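Local coordinates for putative PAS/PAC sensor protein (Nakamurella multipartita DSM 44233, PDB 6HMJ) that acts as a blue-light receptor of the light-oxygen-voltage type, carrying a flavin mononucleotide chromophore, and mediates RNA binding and translational regulation, at residues Ala50-Trp60 and Val75-Ala83; Pro87-Thr95 and Val106-Val117. One frame throughout, in Å; residues are numbered along the deposited sequence.

Overall arrangement
Both contacts belong to the same N-terminal PAS sheet, far from the flavin site, and their centres lie about 10 Å apart. Contact 1 packs the start of helix 54-70 and the loop before it against strand 74-82, the outermost strand on that side within the chain; it is partly buried, and rings, a carboxylate and a few bonds to backbone atoms do the work. Contact 2 lies more deeply, pairing strands 85-97 and 105-112 inside the sheet through regular backbone hydrogen bonds, with a salt bridge only towards the end where helix 114-149 begins. Strand 74-82 is the sheet neighbour of strand 85-97, joining the two contacts, and both also touch the second subunit.

Contact 1: residues Ala50-Trp60 and Val75-Ala83; sequences AHLHPDDRLEW and VVNHLLLTA
The imidazole of His78 meets Leu52 and Trp60. Leu52 lays its CD2 methyl over one face of the ring, 4.2 Å from the ring centroid, a CH-pi contact. Trp60 turns the edge of its five-membered ring toward a face of His78 in an offset edge-to-face pair, planes 88° apart. CG of His78 stands between its own backbone N and carbonyl carbon (chi1 64°), a rotation that lets ND1 donate in the ring plane to Leu79 O at 2.7 Å. NE2 of His78 and NE1 of Trp60 both bond Thr92 OG1 on the next strand, giving these buried polar atoms a partner. With an alanine in place of His78, Leu52 CD2 and the Trp60 edge would probably lose the ring they pack on, and Thr92 OG1 and Leu79 O would each lose a partner.

Asp56 crosses His78 near CB at about a right angle. An aspartate suits this position because its OD2 reaches both strand and helix start, accepting from Leu79 N at 3.0 Å, the N-H above the carboxylate plane, and weakly from His53 N. In return His53 ND1 takes the N-H of Asp55. At one end of the register Leu81 N donates to His51 O at 2.7 Å; at the other, Val76 CG1 lies 4.0 Å from Trp60 CD1. His53 and Asp56 make a capping box, at the start of a helix packed on the sheet of a PAS fold.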
loop_
_atom_site.group_PDB
_atom_site.type_symbol
_atom_site.label_atom_id
_atom_site.label_comp_id
_atom_site.label_asym_id
_atom_site.label_seq_id
_atom_site.Cartn_x
_atom_site.Cartn_y
_atom_site.Cartn_z
ATOM N N ALA A 50 31.104 -32.053 -41.928
ATOM C CA ALA A 50 32.102 -31.002 -41.767
ATOM C C ALA A 50 31.573 -29.828 -40.951
ATOM O O ALA A 50 32.376 -29.063 -40.403
ATOM C CB ALA A 50 32.583 -30.515 -43.135
ATOM N N HIS A 51 30.254 -29.663 -40.863
ATOM C CA HIS A 51 29.656 -28.622 -40.035
ATOM C C HIS A 51 29.196 -29.135 -38.676
ATOM O O HIS A 51 28.645 -28.356 -37.891
ATOM C CB HIS A 51 28.473 -27.977 -40.764
ATOM C CG HIS A 51 28.862 -27.221 -41.995
ATOM N ND1 HIS A 51 28.722 -27.741 -43.263
ATOM C CD2 HIS A 51 29.389 -25.984 -42.151
ATOM C CE1 HIS A 51 29.145 -26.856 -44.148
ATOM N NE2 HIS A 51 29.556 -25.781 -43.500
ATOM N N LEU A 52 29.393 -30.417 -38.385
ATOM C CA LEU A 52 29.191 -30.942 -37.043
ATOM C C LEU A 52 30.504 -30.897 -36.270
ATOM O O LEU A 52 31.593 -30.809 -36.845
ATOM C CB LEU A 52 28.652 -32.373 -37.069
ATOM C CG LEU A 52 27.163 -32.578 -37.364
ATOM C CD1 LEU A 52 26.733 -31.972 -38.685
ATOM C CD2 LEU A 52 26.844 -34.065 -37.333
ATOM N N HIS A 53 30.391 -30.971 -34.957
ATOM C CA HIS A 53 31.595 -30.991 -34.141
ATOM C C HIS A 53 32.251 -32.367 -34.231
ATOM O O HIS A 53 31.551 -33.382 -34.280
ATOM C CB HIS A 53 31.268 -30.660 -32.687
ATOM C CG HIS A 53 32.477 -30.436 -31.835
ATOM N ND1 HIS A 53 33.074 -31.441 -31.104
ATOM C CD2 HIS A 53 33.209 -29.319 -31.604
ATOM C CE1 HIS A 53 34.117 -30.954 -30.459
ATOM N NE2 HIS A 53 34.222 -29.669 -30.744
ATOM N N PRO A 54 33.594 -32.432 -34.280
ATOM C CA PRO A 54 34.271 -33.734 -34.351
ATOM C C PRO A 54 33.668 -34.798 -33.448
ATOM O O PRO A 54 33.596 -35.971 -33.827
ATOM C CB PRO A 54 35.704 -33.388 -33.925
ATOM C CG PRO A 54 35.905 -32.008 -34.452
ATOM C CD PRO A 54 34.552 -31.315 -34.393
ATOM N N ASP A 55 33.223 -34.399 -32.252
ATOM C CA ASP A 55 32.715 -35.361 -31.281
ATOM C C ASP A 55 31.340 -35.904 -31.655
ATOM O O ASP A 55 30.958 -36.971 -31.160
ATOM C CB ASP A 55 32.663 -34.720 -29.894
ATOM C CG ASP A 55 34.003 -34.150 -29.464
ATOM O OD1 ASP A 55 35.042 -34.601 -29.995
ATOM O OD2 ASP A 55 34.021 -33.257 -28.592
ATOM N N ASP A 56 30.591 -35.204 -32.512
ATOM C CA ASP A 56 29.282 -35.681 -32.935
ATOM C C ASP A 56 29.342 -36.567 -34.172
ATOM O O ASP A 56 28.380 -37.295 -34.443
ATOM C CB ASP A 56 28.350 -34.501 -33.246
ATOM C CG ASP A 56 28.380 -33.422 -32.179
ATOM O OD1 ASP A 56 28.339 -33.759 -30.977
ATOM O OD2 ASP A 56 28.431 -32.228 -32.548
ATOM N N ARG A 57 30.447 -36.529 -34.920
ATOM C CA ARG A 57 30.477 -37.169 -36.232
ATOM C C ARG A 57 30.273 -38.676 -36.121
ATOM O O ARG A 57 29.543 -39.272 -36.922
ATOM C CB ARG A 57 31.800 -36.855 -36.929
ATOM C CG ARG A 57 31.796 -35.521 -37.659
ATOM C CD ARG A 57 33.205 -34.975 -37.820
ATOM N NE ARG A 57 33.214 -33.565 -38.201
ATOM C CZ ARG A 57 34.300 -32.796 -38.202
ATOM N NH1 ARG A 57 35.477 -33.298 -37.849
ATOM N NH2 ARG A 57 34.209 -31.521 -38.556
ATOM N N LEU A 58 30.911 -39.310 -35.134
ATOM C CA LEU A 58 30.809 -40.758 -34.989
ATOM C C LEU A 58 29.388 -41.185 -34.640
ATOM O O LEU A 58 28.864 -42.144 -35.219
ATOM C CB LEU A 58 31.800 -41.238 -33.929
ATOM C CG LEU A 58 33.278 -41.141 -34.326
ATOM C CD1 LEU A 58 34.181 -41.565 -33.178
ATOM C CD2 LEU A 58 33.571 -41.986 -35.562
ATOM N N GLU A 59 28.745 -40.488 -33.697
ATOM C CA GLU A 59 27.373 -40.834 -33.335
ATOM C C GLU A 59 26.419 -40.554 -34.488
ATOM O O GLU A 59 25.455 -41.298 -34.704
ATOM C CB GLU A 59 26.937 -40.052 -32.099
ATOM C CG GLU A 59 25.568 -40.454 -31.567
ATOM C CD GLU A 59 25.060 -39.514 -30.491
ATOM O OE1 GLU A 59 25.881 -38.763 -29.923
ATOM O OE2 GLU A 59 23.839 -39.514 -30.222
ATOM N N TRP A 60 26.673 -39.478 -35.233
ATOM C CA TRP A 60 25.822 -39.118 -36.362
ATOM C C TRP A 60 25.918 -40.165 -37.466
ATOM O O TRP A 60 24.897 -40.630 -37.990
ATOM C CB TRP A 60 26.226 -37.734 -36.874
ATOM C CG TRP A 60 25.175 -37.029 -37.669
ATOM C CD1 TRP A 60 24.234 -36.167 -37.191
ATOM C CD2 TRP A 60 24.973 -37.099 -39.086
ATOM N NE1 TRP A 60 23.450 -35.703 -38.218
ATOM C CE2 TRP A 60 23.883 -36.259 -39.392
ATOM C CE3 TRP A 60 25.603 -37.792 -40.125
ATOM C CZ2 TRP A 60 23.408 -36.097 -40.691
ATOM C CZ3 TRP A 60 25.129 -37.630 -41.413
ATOM C CH2 TRP A 60 24.043 -36.788 -41.685
ATOM N N VAL A 75 17.296 -40.304 -33.637
ATOM C CA VAL A 75 17.543 -38.901 -33.331
ATOM C C VAL A 75 18.945 -38.774 -32.752
ATOM O O VAL A 75 19.347 -39.570 -31.897
ATOM C CB VAL A 75 16.497 -38.330 -32.352
ATOM C CG1 VAL A 75 16.832 -36.889 -31.998
ATOM C CG2 VAL A 75 15.099 -38.431 -32.947
ATOM N N VAL A 76 19.683 -37.767 -33.213
ATOM C CA VAL A 76 21.059 -37.533 -32.788
ATOM C C VAL A 76 21.193 -36.067 -32.396
ATOM O O VAL A 76 20.946 -35.178 -33.219
ATOM C CB VAL A 76 22.074 -37.894 -33.885
ATOM C CG1 VAL A 76 23.477 -37.463 -33.476
ATOM C CG2 VAL A 76 22.038 -39.391 -34.165
ATOM N N ASN A 77 21.592 -35.820 -31.151
ATOM C CA ASN A 77 21.887 -34.472 -30.687
ATOM C C ASN A 77 23.330 -34.121 -31.021
ATOM O O ASN A 77 24.237 -34.938 -30.840
ATOM C CB ASN A 77 21.661 -34.359 -29.179
ATOM C CG ASN A 77 20.222 -34.627 -28.780
ATOM O OD1 ASN A 77 19.307 -34.521 -29.597
ATOM N ND2 ASN A 77 20.015 -34.975 -27.516
ATOM N N HIS A 78 23.541 -32.899 -31.501
ATOM C CA HIS A 78 24.858 -32.479 -31.960
ATOM C C HIS A 78 24.898 -30.957 -32.030
ATOM O O HIS A 78 23.950 -30.270 -31.639
ATOM C CB HIS A 78 25.183 -33.093 -33.321
ATOM C CG HIS A 78 24.267 -32.644 -34.416
ATOM N ND1 HIS A 78 24.477 -31.487 -35.134
ATOM C CD2 HIS A 78 23.131 -33.191 -34.910
ATOM C CE1 HIS A 78 23.516 -31.344 -36.028
ATOM N NE2 HIS A 78 22.685 -32.364 -35.912
ATOM N N LEU A 79 26.013 -30.439 -32.533
ATOM C CA LEU A 79 26.212 -29.013 -32.742
ATOM C C LEU A 79 26.299 -28.701 -34.232
ATOM O O LEU A 79 26.394 -29.594 -35.080
ATOM C CB LEU A 79 27.492 -28.537 -32.043
ATOM C CG LEU A 79 27.642 -28.786 -30.545
ATOM C CD1 LEU A 79 28.971 -28.226 -30.057
ATOM C CD2 LEU A 79 26.490 -28.172 -29.772
ATOM N N LEU A 80 26.250 -27.408 -34.545
ATOM C CA LEU A 80 26.501 -26.915 -35.895
ATOM C C LEU A 80 27.599 -25.865 -35.795
ATOM O O LEU A 80 27.459 -24.888 -35.052
ATOM C CB LEU A 80 25.234 -26.329 -36.524
ATOM C CG LEU A 80 24.148 -27.333 -36.928
ATOM C CD1 LEU A 80 22.934 -26.606 -37.485
ATOM C CD2 LEU A 80 24.662 -28.347 -37.937
ATOM N N LEU A 81 28.681 -26.066 -36.539
ATOM C CA LEU A 81 29.823 -25.161 -36.485
ATOM C C LEU A 81 29.574 -23.914 -37.324
ATOM O O LEU A 81 29.147 -24.005 -38.480
ATOM C CB LEU A 81 31.082 -25.884 -36.955
ATOM C CG LEU A 81 31.328 -27.211 -36.229
ATOM C CD1 LEU A 81 32.528 -27.935 -36.815
ATOM C CD2 LEU A 81 31.499 -26.995 -34.731
ATOM N N THR A 82 29.855 -22.748 -36.742
ATOM C CA THR A 82 29.666 -21.464 -37.404
ATOM C C THR A 82 31.006 -20.764 -37.579
ATOM O O THR A 82 31.747 -20.579 -36.607
ATOM C CB THR A 82 28.720 -20.567 -36.602
ATOM O OG1 THR A 82 27.574 -21.322 -36.188
ATOM C CG2 THR A 82 28.269 -19.380 -37.442
ATOM N N ALA A 83 31.306 -20.368 -38.814
ATOM C CA ALA A 83 32.565 -19.699 -39.123
ATOM C C ALA A 83 32.693 -18.410 -38.320
ATOM O O ALA A 83 31.904 -17.477 -38.494
ATOM C CB ALA A 83 32.656 -19.409 -40.619
HETATM O O HOH W 1 21.150 -38.277 -28.842
#

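Contact 2: residues Pro87-Thr95 and Val106-Val117; sequences PRPAMTTLT and VTGVITDLSDRV
Strands 85-97 and 105-112 form an antiparallel beta hairpin within the five-stranded sheet of the N-terminal PAS fold, with strand order 2-1-5-4-3. Met91 with Thr111, Thr93 with Val109 and Thr95 with Thr107 are hydrogen-bonded pairs, each joined by two backbone bonds, as in Met91 N to Thr111 O at 3.0 Å. Between them fall the non-hydrogen-bonded pairs Ala90-Asp112, Thr92-Ile110 and Leu94-Gly108.

The side chains alternate between two faces. On the face of Thr92, Leu94 and Ile110, Thr92 and Ile110 lie side by side and point the same way, while Leu94 CB comes within 4.0 Å of Val106 CG1; Leu94 and Val106 also reach Cys67 of helix 54-70, so apolar branches suit this interior. The other face carries Met91, Thr93 and Val109; Thr93 packs on Thr93 of the second subunit. Here Met91 CE approaches Thr111 OG1 at 3.9 Å, brought there by bends in the thioether chain.

Past Asp112 the chain turns into helix 114-149. Leu113 N still donates to Pro89 O at 2.7 Å, and Leu113 CB lies 4.1 Å from Pro89 CG. Arg88 NH2 bonds Val33 O, while its NE forms a salt bridge through a weak hydrogen bond to Asp112 OD2, 3.4 Å away at the guanidinium edge, the guanidinium and carboxylate planes 67° apart. The other carboxylate oxygen, Asp112 OD1, closes an Asx turn by accepting from Ser114 N at 2.8 Å, the N-H arriving from above the carboxylate plane.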
loop_
_atom_site.group_PDB
_atom_site.type_symbol
_atom_site.label_atom_id
_atom_site.label_comp_id
_atom_site.label_asym_id
_atom_site.label_seq_id
_atom_site.Cartn_x
_atom_site.Cartn_y
_atom_site.Cartn_z
ATOM N N PRO A 87 29.451 -22.508 -31.877
ATOM C CA PRO A 87 28.505 -23.464 -32.466
ATOM C C PRO A 87 27.095 -23.292 -31.921
ATOM O O PRO A 87 26.883 -22.802 -30.808
ATOM C CB PRO A 87 29.085 -24.829 -32.076
ATOM C CG PRO A 87 30.520 -24.578 -31.839
ATOM C CD PRO A 87 30.612 -23.192 -31.280
ATOM N N ARG A 88 26.110 -23.722 -32.736
ATOM C CA ARG A 88 24.711 -23.691 -32.353
ATOM C C ARG A 88 24.236 -25.085 -31.962
ATOM O O ARG A 88 24.707 -26.085 -32.513
ATOM C CB ARG A 88 23.837 -23.176 -33.502
ATOM C CG ARG A 88 24.142 -21.756 -33.942
ATOM C CD ARG A 88 24.863 -21.755 -35.274
ATOM N NE ARG A 88 24.009 -22.244 -36.353
ATOM C CZ ARG A 88 24.456 -22.686 -37.525
ATOM N NH1 ARG A 88 25.759 -22.707 -37.780
ATOM N NH2 ARG A 88 23.599 -23.110 -38.444
ATOM N N PRO A 89 23.304 -25.194 -31.017
ATOM C CA PRO A 89 22.732 -26.508 -30.709
ATOM C C PRO A 89 21.818 -26.966 -31.831
ATOM O O PRO A 89 21.088 -26.170 -32.425
ATOM C CB PRO A 89 21.953 -26.260 -29.414
ATOM C CG PRO A 89 21.548 -24.832 -29.509
ATOM C CD PRO A 89 22.678 -24.124 -30.219
ATOM N N ALA A 90 21.862 -28.264 -32.123
ATOM C CA ALA A 90 21.114 -28.801 -33.245
ATOM C C ALA A 90 20.682 -30.227 -32.941
ATOM O O ALA A 90 21.084 -30.828 -31.943
ATOM C CB ALA A 90 21.939 -28.750 -34.534
ATOM N N MET A 91 19.849 -30.761 -33.833
ATOM C CA MET A 91 19.286 -32.095 -33.678
ATOM C C MET A 91 18.919 -32.608 -35.063
ATOM O O MET A 91 18.320 -31.876 -35.856
ATOM C CB MET A 91 18.056 -32.063 -32.759
ATOM C CG MET A 91 17.376 -33.412 -32.537
ATOM S SD MET A 91 15.572 -33.348 -32.654
ATOM C CE MET A 91 15.347 -32.849 -34.361
ATOM N N THR A 92 19.297 -33.849 -35.354
ATOM C CA THR A 92 18.958 -34.493 -36.615
ATOM C C THR A 92 17.965 -35.613 -36.349
ATOM O O THR A 92 18.160 -36.416 -35.430
ATOM C CB THR A 92 20.201 -35.059 -37.307
ATOM O OG1 THR A 92 21.121 -33.997 -37.582
ATOM C CG2 THR A 92 19.827 -35.748 -38.614
ATOM N N THR A 93 16.904 -35.655 -37.146
ATOM C CA THR A 93 15.944 -36.748 -37.128
ATOM C C THR A 93 16.062 -37.523 -38.433
ATOM O O THR A 93 16.150 -36.928 -39.513
ATOM C CB THR A 93 14.516 -36.228 -36.947
ATOM O OG1 THR A 93 14.431 -35.471 -35.733
ATOM C CG2 THR A 93 13.525 -37.381 -36.887
ATOM N N LEU A 94 16.049 -38.849 -38.332
ATOM C CA LEU A 94 16.233 -39.724 -39.483
ATOM C C LEU A 94 15.078 -40.711 -39.535
ATOM O O LEU A 94 14.838 -41.439 -38.566
ATOM C CB LEU A 94 17.571 -40.467 -39.400
ATOM C CG LEU A 94 18.825 -39.602 -39.257
ATOM C CD1 LEU A 94 19.976 -40.433 -38.719
ATOM C CD2 LEU A 94 19.207 -38.960 -40.581
ATOM N N THR A 95 14.366 -40.728 -40.658
ATOM C CA THR A 95 13.313 -41.700 -40.907
ATOM C C THR A 95 13.565 -42.375 -42.248
ATOM O O THR A 95 14.069 -41.757 -43.190
ATOM C CB THR A 95 11.922 -41.055 -40.889
ATOM O OG1 THR A 95 11.893 -39.937 -41.780
ATOM C CG2 THR A 95 11.582 -40.586 -39.483
ATOM N N VAL A 106 16.747 -42.798 -46.733
ATOM C CA VAL A 106 16.574 -42.221 -45.405
ATOM C C VAL A 106 16.341 -40.727 -45.561
ATOM O O VAL A 106 17.131 -40.033 -46.211
ATOM C CB VAL A 106 17.783 -42.489 -44.490
ATOM C CG1 VAL A 106 17.726 -41.594 -43.255
ATOM C CG2 VAL A 106 17.808 -43.944 -44.064
ATOM N N THR A 107 15.261 -40.237 -44.959
ATOM C CA THR A 107 14.983 -38.810 -44.910
ATOM C C THR A 107 15.553 -38.248 -43.616
ATOM O O THR A 107 15.263 -38.756 -42.528
ATOM C CB THR A 107 13.481 -38.535 -44.989
ATOM O OG1 THR A 107 12.921 -39.206 -46.124
ATOM C CG2 THR A 107 13.220 -37.044 -45.115
ATOM N N GLY A 108 16.364 -37.205 -43.742
ATOM C CA GLY A 108 16.960 -36.539 -42.600
ATOM C C GLY A 108 16.403 -35.136 -42.460
ATOM O O GLY A 108 16.078 -34.480 -43.451
ATOM N N VAL A 109 16.281 -34.686 -41.215
ATOM C CA VAL A 109 15.845 -33.331 -40.906
ATOM C C VAL A 109 16.825 -32.784 -39.880
ATOM O O VAL A 109 16.868 -33.264 -38.740
ATOM C CB VAL A 109 14.408 -33.285 -40.367
ATOM C CG1 VAL A 109 14.020 -31.857 -40.008
ATOM C CG2 VAL A 109 13.437 -33.869 -41.382
ATOM N N ILE A 110 17.607 -31.785 -40.276
ATOM C CA ILE A 110 18.578 -31.148 -39.395
ATOM C C ILE A 110 17.966 -29.842 -38.914
ATOM O O ILE A 110 17.645 -28.963 -39.725
ATOM C CB ILE A 110 19.914 -30.909 -40.113
ATOM C CG1 ILE A 110 20.415 -32.220 -40.725
ATOM C CG2 ILE A 110 20.939 -30.334 -39.141
ATOM C CD1 ILE A 110 21.723 -32.098 -41.468
ATOM N N THR A 111 17.811 -29.709 -37.599
ATOM C CA THR A 111 17.139 -28.567 -36.998
ATOM C C THR A 111 18.132 -27.775 -36.162
ATOM O O THR A 111 18.915 -28.356 -35.404
ATOM C CB THR A 111 15.959 -29.013 -36.129
ATOM O OG1 THR A 111 15.134 -29.923 -36.867
ATOM C CG2 THR A 111 15.128 -27.814 -35.705
ATOM N N ASP A 112 18.104 -26.454 -36.315
ATOM C CA ASP A 112 18.931 -25.556 -35.520
ATOM C C ASP A 112 18.118 -25.130 -34.303
ATOM O O ASP A 112 17.126 -24.409 -34.434
ATOM C CB ASP A 112 19.363 -24.348 -36.348
ATOM C CG ASP A 112 20.194 -23.356 -35.551
ATOM O OD1 ASP A 112 20.450 -23.603 -34.353
ATOM O OD2 ASP A 112 20.590 -22.320 -36.127
ATOM N N LEU A 113 18.539 -25.573 -33.121
ATOM C CA LEU A 113 17.825 -25.291 -31.885
ATOM C C LEU A 113 18.275 -23.988 -31.238
ATOM O O LEU A 113 17.906 -23.718 -30.091
ATOM C CB LEU A 113 18.010 -26.448 -30.899
ATOM C CG LEU A 113 17.547 -27.825 -31.380
ATOM C CD1 LEU A 113 17.930 -28.904 -30.377
ATOM C CD2 LEU A 113 16.050 -27.838 -31.629
ATOM N N SER A 114 19.058 -23.175 -31.951
ATOM C CA SER A 114 19.597 -21.953 -31.365
ATOM C C SER A 114 18.476 -21.010 -30.943
ATOM O O SER A 114 18.511 -20.443 -29.845
ATOM C CB SER A 114 20.534 -21.272 -32.364
ATOM O OG SER A 114 21.306 -20.262 -31.741
ATOM N N ASP A 115 17.473 -20.834 -31.803
ATOM C CA ASP A 115 16.395 -19.892 -31.518
ATOM C C ASP A 115 15.480 -20.427 -30.422
ATOM O O ASP A 115 15.113 -19.698 -29.492
ATOM C CB ASP A 115 15.606 -19.609 -32.798
ATOM C CG ASP A 115 14.513 -18.580 -32.599
ATOM O OD1 ASP A 115 14.431 -17.990 -31.501
ATOM O OD2 ASP A 115 13.731 -18.360 -33.548
ATOM N N ARG A 116 15.093 -21.701 -30.522
ATOM C CA ARG A 116 14.185 -22.284 -29.539
ATOM C C ARG A 116 14.800 -22.259 -28.144
ATOM O O ARG A 116 14.118 -21.954 -27.160
ATOM C CB ARG A 116 13.835 -23.714 -29.952
ATOM C CG ARG A 116 12.906 -24.448 -29.003
ATOM C CD ARG A 116 11.470 -24.012 -29.194
ATOM N NE ARG A 116 10.603 -24.537 -28.144
ATOM C CZ ARG A 116 10.041 -25.743 -28.163
ATOM N NH1 ARG A 116 10.251 -26.569 -29.179
ATOM N NH2 ARG A 116 9.266 -26.122 -27.153
ATOM N N VAL A 117 16.090 -22.580 -28.043
ATOM C CA VAL A 117 16.774 -22.550 -26.754
ATOM C C VAL A 117 16.842 -21.129 -26.212
ATOM O O VAL A 117 16.638 -20.897 -25.015
ATOM C CB VAL A 117 18.174 -23.180 -26.888
ATOM C CG1 VAL A 117 19.098 -22.701 -25.779
ATOM C CG2 VAL A 117 18.069 -24.694 -26.867
HETATM O O HOH W 2 11.224 -41.041 -44.437
#